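Local coordinates for GDSL-like protein (Roseburia intestinalis L1-82, PDB 6HFZ) that removes acetyl groups from acetylated beta-mannans, as a two-domain esterase whose catalytic domain belongs to the SGNH hydrolase clan, at residues A[3-8]-A[199-204]; A[143-148]-A[167-172]. One frame throughout, in Å; residues are numbered along the deposited sequence.

Interaction 1 of 2, residues A[3-8]-A[199-204]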
ATOM      1  N   TYR A   3     -31.401  -3.191   4.827  1.00 29.97           N
ATOM      2  CA  TYR A   3     -30.380  -2.611   5.795  1.00 26.01           C
ATOM      3  C   TYR A   3     -30.429  -1.060   5.820  1.00 24.45           C
ATOM      4  O   TYR A   3     -31.009  -0.418   4.988  1.00 27.60           O
ATOM      5  CB  TYR A   3     -28.975  -3.065   5.394  1.00 27.82           C
ATOM      6  CG  TYR A   3     -28.505  -2.498   4.085  1.00 28.07           C
ATOM      7  CD1 TYR A   3     -27.891  -1.255   4.019  1.00 29.16           C
ATOM      8  CD2 TYR A   3     -28.667  -3.211   2.903  1.00 29.07           C
ATOM      9  CE1 TYR A   3     -27.504  -0.704   2.817  1.00 31.86           C
ATOM     10  CE2 TYR A   3     -28.200  -2.703   1.703  1.00 29.52           C
ATOM     11  CZ  TYR A   3     -27.657  -1.437   1.652  1.00 34.61           C
ATOM     12  OH  TYR A   3     -27.228  -0.934   0.461  1.00 37.05           O
ATOM     13  N   GLN A   4     -29.785  -0.464   6.812  1.00 21.97           N
ATOM     14  CA  GLN A   4     -29.705   0.979   6.952  1.00 22.64           C
ATOM     15  C   GLN A   4     -28.341   1.285   7.570  1.00 24.80           C
ATOM     16  O   GLN A   4     -28.121   0.972   8.718  1.00 26.57           O
ATOM     17  CB  GLN A   4     -30.828   1.504   7.863  1.00 21.10           C
ATOM     18  CG  GLN A   4     -30.820   3.013   8.018  1.00 25.37           C
ATOM     19  CD  GLN A   4     -31.895   3.579   8.904  1.00 26.14           C
ATOM     20  OE1 GLN A   4     -31.695   4.627   9.510  1.00 31.33           O
ATOM     21  NE2 GLN A   4     -33.039   2.909   8.961  1.00 26.24           N
ATOM     22  N   ILE A   5     -27.433   1.833   6.766  1.00 21.90           N
ATOM     23  CA  ILE A   5     -26.165   2.299   7.302  1.00 24.13           C
ATOM     24  C   ILE A   5     -26.327   3.615   8.096  1.00 22.20           C
ATOM     25  O   ILE A   5     -26.988   4.551   7.652  1.00 26.45           O
ATOM     26  CB  ILE A   5     -25.147   2.380   6.168  1.00 27.13           C
ATOM     27  CG1 ILE A   5     -24.880   0.953   5.664  1.00 32.67           C
ATOM     28  CG2 ILE A   5     -23.878   3.081   6.656  1.00 25.87           C
ATOM     29  CD1 ILE A   5     -24.199   0.871   4.372  1.00 37.00           C
ATOM     30  N   LYS A   6     -25.629   3.695   9.234  1.00 22.46           N
ATOM     31  CA  LYS A   6     -25.510   4.898  10.036  1.00 23.79           C
ATOM     32  C   LYS A   6     -24.300   5.684   9.550  1.00 23.44           C
ATOM     33  O   LYS A   6     -23.224   5.459  10.031  1.00 22.67           O
ATOM     34  CB  LYS A   6     -25.388   4.526  11.513  1.00 28.94           C
ATOM     35  CG  LYS A   6     -26.523   3.617  11.969  1.00 35.61           C
ATOM     36  CD  LYS A   6     -26.648   3.429  13.458  1.00 43.02           C
ATOM     37  CE  LYS A   6     -27.204   2.063  13.821  1.00 48.63           C
ATOM     38  NZ  LYS A   6     -28.392   1.679  13.019  1.00 52.59           N
ATOM     39  N   TYR A   7     -24.505   6.596   8.586  1.00 23.69           N
ATOM     40  CA  TYR A   7     -23.396   7.213   7.833  1.00 23.18           C
ATOM     41  C   TYR A   7     -22.512   8.077   8.739  1.00 24.68           C
ATOM     42  O   TYR A   7     -21.282   8.099   8.598  1.00 22.97           O
ATOM     43  CB  TYR A   7     -23.942   7.985   6.635  1.00 24.55           C
ATOM     44  CG  TYR A   7     -24.166   7.081   5.458  1.00 25.68           C
ATOM     45  CD1 TYR A   7     -23.108   6.722   4.647  1.00 26.55           C
ATOM     46  CD2 TYR A   7     -25.375   6.440   5.243  1.00 31.46           C
ATOM     47  CE1 TYR A   7     -23.268   5.868   3.576  1.00 26.45           C
ATOM     48  CE2 TYR A   7     -25.545   5.558   4.178  1.00 30.38           C
ATOM     49  CZ  TYR A   7     -24.481   5.253   3.354  1.00 28.57           C
ATOM     50  OH  TYR A   7     -24.622   4.401   2.295  1.00 28.48           O
ATOM     51  N   GLU A   8     -23.110   8.755   9.722  1.00 25.28           N
ATOM     52  CA  GLU A   8     -22.276   9.570  10.670  1.00 26.67           C
ATOM     53  C   GLU A   8     -21.209   8.701  11.385  1.00 24.80           C
ATOM     54  O   GLU A   8     -20.108   9.167  11.729  1.00 24.75           O
ATOM     55  CB  GLU A   8     -23.191  10.269  11.684  1.00 29.52           C
ATOM     56  CG  GLU A   8     -23.863  11.491  11.103  1.00 36.66           C
ATOM     57  CD  GLU A   8     -22.897  12.648  10.888  1.00 41.38           C
ATOM     58  OE1 GLU A   8     -22.070  12.894  11.784  1.00 43.43           O
ATOM     59  OE2 GLU A   8     -22.958  13.274   9.816  1.00 48.47           O
ATOM     60  N   HIS A 199     -18.447  -2.328  -3.338  1.00 21.71           N
ATOM     61  CA  HIS A 199     -17.712  -1.136  -3.771  1.00 20.19           C
ATOM     62  C   HIS A 199     -18.609   0.099  -3.746  1.00 20.31           C
ATOM     63  O   HIS A 199     -18.130   1.180  -3.398  1.00 22.20           O
ATOM     64  CB  HIS A 199     -17.060  -1.299  -5.168  1.00 21.16           C
ATOM     65  CG  HIS A 199     -15.730  -1.971  -5.088  1.00 20.85           C
ATOM     66  ND1 HIS A 199     -14.595  -1.289  -4.691  1.00 19.57           N
ATOM     67  CD2 HIS A 199     -15.352  -3.255  -5.285  1.00 22.13           C
ATOM     68  CE1 HIS A 199     -13.578  -2.144  -4.666  1.00 19.71           C
ATOM     69  NE2 HIS A 199     -13.995  -3.321  -5.077  1.00 20.51           N
ATOM     70  N   ALA A 200     -19.869  -0.032  -4.180  1.00 21.17           N
ATOM     71  CA  ALA A 200     -20.784   1.132  -4.162  1.00 24.65           C
ATOM     72  C   ALA A 200     -21.042   1.587  -2.714  1.00 22.48           C
ATOM     73  O   ALA A 200     -21.035   2.798  -2.438  1.00 23.26           O
ATOM     74  CB  ALA A 200     -22.074   0.808  -4.880  1.00 25.91           C
ATOM     75  N   LEU A 201     -21.191   0.636  -1.780  1.00 20.80           N
ATOM     76  CA  LEU A 201     -21.381   0.957  -0.316  1.00 22.77           C
ATOM     77  C   LEU A 201     -20.131   1.661   0.235  1.00 19.39           C
ATOM     78  O   LEU A 201     -20.223   2.663   0.980  1.00 21.56           O
ATOM     79  CB  LEU A 201     -21.640  -0.350   0.440  1.00 25.36           C
ATOM     80  CG  LEU A 201     -22.838  -0.449   1.372  1.00 33.30           C
ATOM     81  CD1 LEU A 201     -23.948   0.520   1.018  1.00 32.35           C
ATOM     82  CD2 LEU A 201     -23.346  -1.875   1.414  1.00 30.28           C
ATOM     83  N   VAL A 202     -18.943   1.199  -0.144  1.00 19.77           N
ATOM     84  CA  VAL A 202     -17.710   1.781   0.376  1.00 18.86           C
ATOM     85  C   VAL A 202     -17.614   3.240  -0.087  1.00 20.08           C
ATOM     86  O   VAL A 202     -17.293   4.164   0.699  1.00 19.68           O
ATOM     87  CB  VAL A 202     -16.451   0.960   0.025  1.00 20.16           C
ATOM     88  CG1 VAL A 202     -15.149   1.723   0.222  1.00 20.87           C
ATOM     89  CG2 VAL A 202     -16.440  -0.351   0.806  1.00 19.53           C
ATOM     90  N   ALA A 203     -17.869   3.448  -1.385  1.00 19.96           N
ATOM     91  CA  ALA A 203     -17.827   4.763  -1.960  1.00 21.85           C
ATOM     92  C   ALA A 203     -18.880   5.634  -1.281  1.00 21.24           C
ATOM     93  O   ALA A 203     -18.662   6.785  -1.120  1.00 21.24           O
ATOM     94  CB  ALA A 203     -18.032   4.685  -3.450  1.00 25.60           C
ATOM     95  N   SER A 204     -20.068   5.079  -1.012  1.00 23.48           N
ATOM     96  CA  SER A 204     -21.153   5.894  -0.430  1.00 23.44           C
ATOM     97  C   SER A 204     -20.724   6.442   0.940  1.00 22.96           C
ATOM     98  O   SER A 204     -21.087   7.549   1.303  1.00 21.65           O
ATOM     99  CB  SER A 204     -22.458   5.115  -0.329  1.00 28.12           C
ATOM    100  OG  SER A 204     -22.388   4.143   0.707  1.00 34.42           O
TER

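Interaction 2 of 2, residues A[143-148]-A[167-172]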
ATOM      1  N   VAL A 143     -12.589  -3.233   6.175  1.00 18.00           N
ATOM      2  CA  VAL A 143     -12.745  -4.164   7.278  1.00 17.15           C
ATOM      3  C   VAL A 143     -12.856  -5.585   6.698  1.00 16.58           C
ATOM      4  O   VAL A 143     -13.388  -5.776   5.594  1.00 18.47           O
ATOM      5  CB  VAL A 143     -13.984  -3.747   8.109  1.00 17.44           C
ATOM      6  CG1 VAL A 143     -15.269  -3.974   7.305  1.00 19.02           C
ATOM      7  CG2 VAL A 143     -14.066  -4.441   9.458  1.00 18.17           C
ATOM      8  N   PHE A 144     -12.430  -6.592   7.470  1.00 17.75           N
ATOM      9  CA  PHE A 144     -12.672  -7.986   7.191  1.00 18.74           C
ATOM     10  C   PHE A 144     -14.113  -8.316   7.618  1.00 19.65           C
ATOM     11  O   PHE A 144     -14.476  -8.036   8.752  1.00 19.70           O
ATOM     12  CB  PHE A 144     -11.677  -8.840   7.979  1.00 20.12           C
ATOM     13  CG  PHE A 144     -10.322  -8.959   7.347  1.00 20.85           C
ATOM     14  CD1 PHE A 144     -10.087  -9.958   6.416  1.00 23.12           C
ATOM     15  CD2 PHE A 144      -9.314  -8.061   7.643  1.00 20.66           C
ATOM     16  CE1 PHE A 144      -8.840 -10.098   5.838  1.00 24.52           C
ATOM     17  CE2 PHE A 144      -8.070  -8.190   7.042  1.00 23.47           C
ATOM     18  CZ  PHE A 144      -7.845  -9.199   6.141  1.00 21.26           C
ATOM     19  N   TYR A 145     -14.912  -8.944   6.735  1.00 18.23           N
ATOM     20  CA  TYR A 145     -16.340  -9.209   7.041  1.00 19.15           C
ATOM     21  C   TYR A 145     -16.550 -10.561   7.752  1.00 21.13           C
ATOM     22  O   TYR A 145     -17.686 -10.856   8.204  1.00 20.71           O
ATOM     23  CB  TYR A 145     -17.197  -9.027   5.789  1.00 20.49           C
ATOM     24  CG  TYR A 145     -17.242  -7.602   5.323  1.00 18.86           C
ATOM     25  CD1 TYR A 145     -17.989  -6.662   6.003  1.00 19.19           C
ATOM     26  CD2 TYR A 145     -16.408  -7.148   4.309  1.00 21.45           C
ATOM     27  CE1 TYR A 145     -17.999  -5.322   5.627  1.00 19.92           C
ATOM     28  CE2 TYR A 145     -16.376  -5.813   3.953  1.00 19.58           C
ATOM     29  CZ  TYR A 145     -17.171  -4.891   4.614  1.00 21.98           C
ATOM     30  OH  TYR A 145     -17.151  -3.556   4.265  1.00 20.67           O
ATOM     31  N   ASN A 146     -15.513 -11.392   7.800  1.00 20.85           N
ATOM     32  CA  ASN A 146     -15.609 -12.673   8.489  1.00 20.83           C
ATOM     33  C   ASN A 146     -15.588 -12.476  10.011  1.00 21.34           C
ATOM     34  O   ASN A 146     -16.249 -13.258  10.729  1.00 20.29           O
ATOM     35  CB  ASN A 146     -14.493 -13.640   8.125  1.00 21.68           C
ATOM     36  CG  ASN A 146     -13.122 -13.033   8.276  1.00 22.64           C
ATOM     37  OD1 ASN A 146     -12.866 -11.972   7.735  1.00 27.83           O
ATOM     38  ND2 ASN A 146     -12.220 -13.694   8.992  1.00 28.48           N
ATOM     39  N   ASN A 147     -14.857 -11.464  10.480  1.00 17.97           N
ATOM     40  CA  ASN A 147     -14.671 -11.266  11.941  1.00 18.96           C
ATOM     41  C   ASN A 147     -14.698  -9.808  12.417  1.00 19.74           C
ATOM     42  O   ASN A 147     -14.503  -9.588  13.624  1.00 19.37           O
ATOM     43  CB  ASN A 147     -13.379 -11.964  12.381  1.00 17.49           C
ATOM     44  CG  ASN A 147     -12.166 -11.363  11.729  1.00 18.35           C
ATOM     45  OD1 ASN A 147     -12.277 -10.369  11.026  1.00 21.36           O
ATOM     46  ND2 ASN A 147     -11.021 -11.968  11.937  1.00 25.45           N
ATOM     47  N   GLY A 148     -14.849  -8.805  11.537  1.00 17.81           N
ATOM     48  CA  GLY A 148     -14.881  -7.421  11.970  1.00 18.53           C
ATOM     49  C   GLY A 148     -13.506  -6.762  12.108  1.00 18.37           C
ATOM     50  O   GLY A 148     -13.439  -5.665  12.610  1.00 19.22           O
ATOM     51  N   VAL A 167     -12.267   7.859   7.328  1.00 19.21           N
ATOM     52  CA  VAL A 167     -13.545   7.206   7.314  1.00 20.14           C
ATOM     53  C   VAL A 167     -13.360   5.687   7.412  1.00 20.30           C
ATOM     54  O   VAL A 167     -12.339   5.135   6.910  1.00 21.48           O
ATOM     55  CB  VAL A 167     -14.392   7.613   6.095  1.00 23.10           C
ATOM     56  CG1 VAL A 167     -14.751   9.092   6.147  1.00 24.53           C
ATOM     57  CG2 VAL A 167     -13.739   7.265   4.774  1.00 26.12           C
ATOM     58  N   SER A 168     -14.388   5.013   7.948  1.00 17.32           N
ATOM     59  CA  SER A 168     -14.291   3.590   8.303  1.00 18.66           C
ATOM     60  C   SER A 168     -15.506   2.786   7.870  1.00 18.38           C
ATOM     61  O   SER A 168     -16.632   3.198   8.112  1.00 19.75           O
ATOM     62  CB  SER A 168     -14.063   3.434   9.781  1.00 21.06           C
ATOM     63  OG  SER A 168     -14.083   2.071  10.163  1.00 19.62           O
HETATM   64  N   MSE A 169     -15.251   1.574   7.335  1.00 17.25           N
HETATM   65  CA  MSE A 169     -16.283   0.573   7.067  1.00 17.65           C
HETATM   66  C   MSE A 169     -16.550  -0.314   8.283  1.00 17.78           C
HETATM   67  O   MSE A 169     -17.583  -0.986   8.364  1.00 18.37           O
HETATM   68  CB  MSE A 169     -15.915  -0.295   5.858  1.00 16.79           C
HETATM   69  CG  MSE A 169     -15.365   0.541   4.689  1.00 19.17           C
HETATM   70 SE   MSE A 169     -16.635   1.961   4.164  1.00 21.95          SE
HETATM   71  CE  MSE A 169     -15.315   3.384   4.038  1.00 22.57           C
ATOM     72  N   GLN A 170     -15.624  -0.303   9.247  1.00 17.50           N
ATOM     73  CA  GLN A 170     -15.746  -1.144  10.439  1.00 17.55           C
ATOM     74  C   GLN A 170     -16.936  -0.703  11.301  1.00 20.05           C
ATOM     75  O   GLN A 170     -17.529  -1.538  11.997  1.00 19.50           O
ATOM     76  CB  GLN A 170     -14.436  -1.100  11.225  1.00 18.19           C
ATOM     77  CG  GLN A 170     -14.287  -2.062  12.394  1.00 17.27           C
ATOM     78  CD  GLN A 170     -12.928  -2.037  13.057  1.00 19.15           C
ATOM     79  OE1 GLN A 170     -12.500  -0.996  13.549  1.00 19.08           O
ATOM     80  NE2 GLN A 170     -12.259  -3.190  13.170  1.00 18.58           N
ATOM     81  N   SER A 171     -17.210   0.593  11.299  1.00 19.82           N
ATOM     82  CA  SER A 171     -18.289   1.244  12.084  1.00 20.51           C
ATOM     83  C   SER A 171     -19.525   1.615  11.251  1.00 21.71           C
ATOM     84  O   SER A 171     -20.456   2.287  11.796  1.00 22.52           O
ATOM     85  CB  SER A 171     -17.716   2.437  12.785  1.00 21.91           C
ATOM     86  OG  SER A 171     -17.056   3.274  11.864  1.00 20.67           O
ATOM     87  N   THR A 172     -19.602   1.175   9.977  1.00 19.13           N
ATOM     88  CA  THR A 172     -20.744   1.473   9.117  1.00 19.61           C
ATOM     89  C   THR A 172     -21.306   0.215   8.429  1.00 18.92           C
ATOM     90  O   THR A 172     -22.470  -0.131   8.680  1.00 19.71           O
ATOM     91  CB  THR A 172     -20.375   2.486   8.045  1.00 18.89           C
ATOM     92  OG1 THR A 172     -19.157   2.042   7.429  1.00 19.82           O
ATOM     93  CG2 THR A 172     -20.240   3.878   8.602  1.00 20.86           C
TER

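Interaction 1 of 2, residues A[3-8]-A[199-204]
Tyr3, Ile5 and Tyr7 of the N-terminal loop lie against Leu201 and Ser204 of helix 196-215 in a small mixed contact, apolar at one end and hydroxyl-based at the other, just before the chain enters strand 11-13. At the apolar end, Tyr3 and Leu201 meet tip to tip, with Tyr3 OH 3.6 Å from Leu201 CD1. Ile5 comes across the same leucine obliquely. Ile5 CD1 is modelled only 3.4 Å from Leu201 CD1, tighter than normal van der Waals contact, and both leucine torsions are off the staggered values, so the exact placing of that branch is doubtful.

Tyr7 works through its rim. Ser204 OG sits in the plane of the ring, 2.8 Å from Tyr7 OH, a hydrogen-bonding distance. Ser204 OG itself donates to Leu201 O at 2.6 Å, one turn back on the helix; chi1 of 73° swings it between the backbone N and carbonyl carbon. Ile5 CG2 covers one face of the Tyr7 ring, 3.8 Å above its centre, and the Tyr208 ring also meets this tyrosine. An alanine at Tyr7 would probably leave Ser204 OG without its phenol partner and take the ring away from one side of Ile5 CG2. The arrangement is an N-terminal arm laid on the last helix of an alpha/beta/alpha SGNH-hydrolase domain, leading into the antiparallel edge strand 11-13.

Interaction 2 of 2, residues A[143-148]-A[167-172]
Gln170 reaches over Val143 to take hold of Gly148: Gln170 NE2 donates to Gly148 O at 2.8 Å, with an N-H...O angle of 160°. The donor lies in the carbonyl plane at a C=O...N angle of 155°, and the oxygen is close to the glutamine's own amide plane, so the bond fixes how the terminal amide is turned. In Gln170, CG stands anti to the backbone N (chi1 -172°), and the chain runs on extended to the amide. It crosses Val143 at about a right angle, and Val143 CG2 packs 3.8 Å from Gln170 CG. The other valine branch lies against the backbone of Met169, with Val143 CG1 3.9 Å from Met169 O. Tyr145, crossing Met169 obliquely, brings its OH within 3.8 Å of Met169 CB; the rest of that selenomethionine side chain bends away toward Val205 of helix 196-215.

The next shell sets the two backbones. Gly148 N bonds to Phe144 O at 2.9 Å, closing the turn that presents Gly148 O, while the positive phi of Gly148 would press a CB against the carbonyl of Asn147. On the other side Ser168 forms an ST turn, its OG accepting from Gln170 N at 3.0 Å while also bonding Gln152. Thr172 OG1 donates to Ser168 O. Farther out, Tyr145 O is held by Asn184 ND2. The polar link between the two loops is thus one uncharged, directional bond that probably fixes the amide's orientation, while the aliphatic packing inside adds contact without direction.

The two interactions, with centres about 11 Å apart, adjoin on the same side of the chain's centre, and segment 167-172 touches both partners of interaction 1. Thr172 meets the N-terminal arm: Thr172 CB is 3.8 Å from Ile5 CG2, and Thr172 CG2 is 3.7 Å from Lys6 O. From the helix, Val202 CA packs 3.9 Å from the selenium (SE) of Met169. Ile173 of the short helix 173-178 bridges them further, touching Leu201 and Tyr145. Ser41, Asp190 and His193 have the geometry of a charge-relay triad, probably the catalytic one; Tyr145 of interaction 2 lies near without touching it, and helix 196-215 begins shortly after His193.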